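Local coordinates for coronin (Toxoplasma gondii, PDB 4OZU), which probably binds actin filaments, the present chain being the WD40-repeat domain of a longer protein of the coronin family, at residues 5-16 and 358-370. Numbering follows the deposited sequence.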
# COMPACT_ATOMS: atom_id res chain seq x y z
N ASP A 5 -14.41 4.55 -26.35
CA ASP A 5 -15.53 4.65 -25.43
C ASP A 5 -15.10 4.32 -23.99
O ASP A 5 -15.94 4.10 -23.12
CB ASP A 5 -16.66 3.72 -25.87
CG ASP A 5 -16.20 2.29 -26.10
OD1 ASP A 5 -15.48 1.74 -25.24
OD2 ASP A 5 -16.55 1.72 -27.16
N ALA A 6 -13.79 4.30 -23.76
CA ALA A 6 -13.27 4.09 -22.41
C ALA A 6 -13.68 5.26 -21.51
O ALA A 6 -13.68 6.41 -21.95
CB ALA A 6 -11.76 3.94 -22.44
N VAL A 7 -14.03 4.96 -20.27
CA VAL A 7 -14.42 5.99 -19.31
C VAL A 7 -13.19 6.77 -18.85
O VAL A 7 -12.20 6.18 -18.42
CB VAL A 7 -15.15 5.37 -18.10
CG1 VAL A 7 -15.43 6.43 -17.04
CG2 VAL A 7 -16.44 4.71 -18.56
N ASP A 8 -13.26 8.09 -18.93
CA ASP A 8 -12.14 8.95 -18.55
C ASP A 8 -12.12 9.16 -17.04
O ASP A 8 -13.10 8.89 -16.34
CB ASP A 8 -12.22 10.29 -19.29
CG ASP A 8 -10.92 11.09 -19.20
OD1 ASP A 8 -9.88 10.51 -18.84
OD2 ASP A 8 -10.96 12.29 -19.52
N VAL A 9 -10.99 9.65 -16.53
CA VAL A 9 -10.85 9.87 -15.09
C VAL A 9 -11.81 10.96 -14.62
O VAL A 9 -11.79 12.07 -15.14
CB VAL A 9 -9.40 10.26 -14.73
CG1 VAL A 9 -9.27 10.56 -13.24
CG2 VAL A 9 -8.43 9.15 -15.12
N PRO A 10 -12.67 10.65 -13.64
CA PRO A 10 -13.66 11.64 -13.20
C PRO A 10 -13.08 12.71 -12.29
O PRO A 10 -12.15 12.45 -11.53
CB PRO A 10 -14.68 10.80 -12.43
CG PRO A 10 -13.88 9.67 -11.89
CD PRO A 10 -12.81 9.37 -12.91
N LEU A 11 -13.63 13.92 -12.40
CA LEU A 11 -13.37 14.96 -11.42
C LEU A 11 -14.23 14.65 -10.21
O LEU A 11 -15.44 14.45 -10.35
CB LEU A 11 -13.69 16.34 -11.97
CG LEU A 11 -13.60 17.49 -10.96
CD1 LEU A 11 -12.15 17.73 -10.57
CD2 LEU A 11 -14.24 18.75 -11.51
N ILE A 12 -13.61 14.60 -9.04
CA ILE A 12 -14.34 14.26 -7.82
C ILE A 12 -14.22 15.39 -6.81
O ILE A 12 -13.21 15.53 -6.13
CB ILE A 12 -13.82 12.95 -7.20
CG1 ILE A 12 -13.98 11.81 -8.21
CG2 ILE A 12 -14.59 12.64 -5.91
CD1 ILE A 12 -13.33 10.51 -7.80
N LYS A 13 -15.28 16.19 -6.72
CA LYS A 13 -15.33 17.30 -5.78
C LYS A 13 -15.96 16.89 -4.46
O LYS A 13 -15.77 17.55 -3.44
CB LYS A 13 -16.12 18.47 -6.38
CG LYS A 13 -15.35 19.27 -7.42
CD LYS A 13 -16.18 20.46 -7.89
CE LYS A 13 -15.34 21.44 -8.69
NZ LYS A 13 -16.14 22.65 -9.06
N ASN A 14 -16.72 15.80 -4.49
CA ASN A 14 -17.47 15.33 -3.33
C ASN A 14 -17.21 13.85 -3.11
O ASN A 14 -17.38 13.04 -4.02
CB ASN A 14 -18.96 15.57 -3.52
CG ASN A 14 -19.28 17.00 -3.89
OD1 ASN A 14 -19.64 17.30 -5.03
ND2 ASN A 14 -19.15 17.90 -2.92
N LEU A 15 -16.81 13.51 -1.89
CA LEU A 15 -16.56 12.13 -1.52
C LEU A 15 -16.70 12.04 -0.02
O LEU A 15 -15.97 12.70 0.70
CB LEU A 15 -15.17 11.69 -1.97
CG LEU A 15 -14.87 10.20 -1.86
CD1 LEU A 15 -15.58 9.44 -2.96
CD2 LEU A 15 -13.36 9.95 -1.94
N TYR A 16 -17.66 11.25 0.45
CA TYR A 16 -17.88 11.16 1.88
C TYR A 16 -17.52 9.79 2.42
O TYR A 16 -17.64 8.77 1.75
CB TYR A 16 -19.34 11.52 2.23
CG TYR A 16 -20.40 10.54 1.80
CD1 TYR A 16 -21.04 10.68 0.57
CD2 TYR A 16 -20.80 9.51 2.63
CE1 TYR A 16 -22.04 9.79 0.19
CE2 TYR A 16 -21.79 8.62 2.25
CZ TYR A 16 -22.41 8.77 1.03
OH TYR A 16 -23.40 7.89 0.64
N VAL A 358 -28.31 3.08 -9.02
CA VAL A 358 -28.00 2.78 -10.41
C VAL A 358 -26.51 3.02 -10.66
O VAL A 358 -25.89 3.89 -10.03
CB VAL A 358 -28.85 3.62 -11.42
CG1 VAL A 358 -30.14 4.11 -10.77
CG2 VAL A 358 -28.06 4.79 -12.00
N PHE A 359 -25.95 2.25 -11.58
CA PHE A 359 -24.52 2.26 -11.84
C PHE A 359 -24.05 3.61 -12.37
O PHE A 359 -24.51 4.06 -13.42
CB PHE A 359 -24.16 1.15 -12.83
CG PHE A 359 -22.70 1.07 -13.15
CD1 PHE A 359 -21.75 1.06 -12.14
CD2 PHE A 359 -22.27 0.99 -14.47
CE1 PHE A 359 -20.41 0.99 -12.44
CE2 PHE A 359 -20.93 0.91 -14.77
CZ PHE A 359 -20.00 0.91 -13.75
N GLN A 360 -23.16 4.25 -11.62
CA GLN A 360 -22.55 5.50 -12.04
C GLN A 360 -21.31 5.19 -12.86
O GLN A 360 -20.20 5.13 -12.34
CB GLN A 360 -22.20 6.36 -10.82
CG GLN A 360 -23.37 6.62 -9.89
CD GLN A 360 -24.46 7.44 -10.54
OE1 GLN A 360 -24.18 8.43 -11.22
NE2 GLN A 360 -25.71 7.04 -10.35
N ALA A 361 -21.52 4.99 -14.16
CA ALA A 361 -20.45 4.53 -15.05
C ALA A 361 -19.26 5.48 -15.06
O ALA A 361 -18.12 5.05 -15.18
CB ALA A 361 -20.98 4.36 -16.46
N ASP A 362 -19.53 6.78 -14.92
CA ASP A 362 -18.48 7.77 -15.08
C ASP A 362 -17.45 7.72 -13.95
O ASP A 362 -16.40 8.36 -14.04
CB ASP A 362 -19.09 9.18 -15.15
CG ASP A 362 -19.76 9.59 -13.86
OD1 ASP A 362 -20.56 8.80 -13.32
OD2 ASP A 362 -19.48 10.70 -13.37
N LEU A 363 -17.74 6.98 -12.89
CA LEU A 363 -16.84 6.93 -11.74
C LEU A 363 -15.81 5.80 -11.83
O LEU A 363 -14.92 5.71 -10.99
CB LEU A 363 -17.64 6.77 -10.45
CG LEU A 363 -18.52 7.96 -10.05
CD1 LEU A 363 -19.31 7.60 -8.81
CD2 LEU A 363 -17.71 9.23 -9.82
N TYR A 364 -15.93 4.95 -12.85
CA TYR A 364 -15.12 3.74 -12.93
C TYR A 364 -14.39 3.59 -14.26
O TYR A 364 -14.85 2.88 -15.15
CB TYR A 364 -16.00 2.52 -12.67
CG TYR A 364 -16.62 2.58 -11.30
CD1 TYR A 364 -15.88 2.28 -10.17
CD2 TYR A 364 -17.93 2.98 -11.13
CE1 TYR A 364 -16.43 2.36 -8.91
CE2 TYR A 364 -18.50 3.06 -9.87
CZ TYR A 364 -17.74 2.75 -8.77
OH TYR A 364 -18.31 2.83 -7.52
N PRO A 365 -13.24 4.27 -14.39
CA PRO A 365 -12.36 4.01 -15.53
C PRO A 365 -11.79 2.60 -15.45
O PRO A 365 -11.91 1.95 -14.40
CB PRO A 365 -11.26 5.06 -15.38
CG PRO A 365 -11.78 6.07 -14.41
CD PRO A 365 -12.71 5.33 -13.51
N PRO A 366 -11.15 2.13 -16.53
CA PRO A 366 -10.52 0.81 -16.52
C PRO A 366 -9.55 0.66 -15.35
O PRO A 366 -8.62 1.46 -15.20
CB PRO A 366 -9.80 0.76 -17.87
CG PRO A 366 -10.56 1.73 -18.74
CD PRO A 366 -10.98 2.82 -17.82
N ALA A 367 -9.79 -0.35 -14.52
CA ALA A 367 -9.05 -0.53 -13.28
C ALA A 367 -7.88 -1.48 -13.49
O ALA A 367 -7.93 -2.32 -14.38
CB ALA A 367 -9.97 -1.06 -12.21
N PRO A 368 -6.83 -1.35 -12.67
CA PRO A 368 -5.74 -2.32 -12.77
C PRO A 368 -6.26 -3.75 -12.68
O PRO A 368 -6.98 -4.06 -11.73
CB PRO A 368 -4.83 -1.98 -11.58
CG PRO A 368 -5.11 -0.53 -11.30
CD PRO A 368 -6.57 -0.33 -11.63
N ASP A 369 -5.91 -4.58 -13.65
CA ASP A 369 -6.36 -5.96 -13.67
C ASP A 369 -5.41 -6.89 -12.93
O ASP A 369 -4.29 -6.52 -12.59
CB ASP A 369 -6.51 -6.45 -15.11
CG ASP A 369 -7.53 -7.58 -15.26
OD1 ASP A 369 -8.10 -8.03 -14.23
OD2 ASP A 369 -7.75 -8.01 -16.40
N VAL A 370 -5.87 -8.11 -12.69
CA VAL A 370 -5.07 -9.11 -11.98
C VAL A 370 -4.27 -9.95 -12.98
O VAL A 370 -4.09 -11.15 -12.79
CB VAL A 370 -5.96 -10.02 -11.11
CG1 VAL A 370 -6.59 -9.20 -9.98
CG2 VAL A 370 -7.05 -10.71 -11.93
O HOH W 1 -15.64 9.59 -16.22
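Val7 lies with both methyl branches against the carbonyl oxygens of the 3-10 turn 361-363. Its CG1, anti to the backbone N (chi1 174°), reaches the turn at 3.5 Å from the O of Ala361 and also borders the O of Asp362, while CG2 too faces the Ala361 oxygen. That oxygen accepts a hydrogen bond from the N of Tyr364, which closes the turn. The O of Val7 rests 3.4 Å from CB of Pro365 and also touches CD of Pro366.

Pro10 makes the second half of the contact. Its ring and that of Pro365 reach toward each other, CD of Pro10 lying 3.8 Å from CG of Pro365. CB of Pro10 sits 3.4 Å from the O of Asp362 and also approaches CD2 of Leu363. These direct contacts are van der Waals ones, many of them carbon against carbonyl oxygen. A water adds a hydrogen-bonded link between the two segments, donating to the O of Asp8 and to the O of Asp362, each at 2.6 Å. The carboxylate of Asp362 turns to a salt bridge with Arg353.

Through this contact the N-terminal lead-in of the beta-propeller meets the segment that follows strand 343-350 in sequence. Beyond Pro10, Ile12 and Leu15 pack on Met281 of strand 281-286 and Ile332 of strand 331-339. The chain then enters strand 16-25, which pairs with 343-350 and so completes the blade that also holds 331-339 and 317-319, the velcro closure of WD40 propellers; Ala367 starts the short strand 367-368, paired with 389-390.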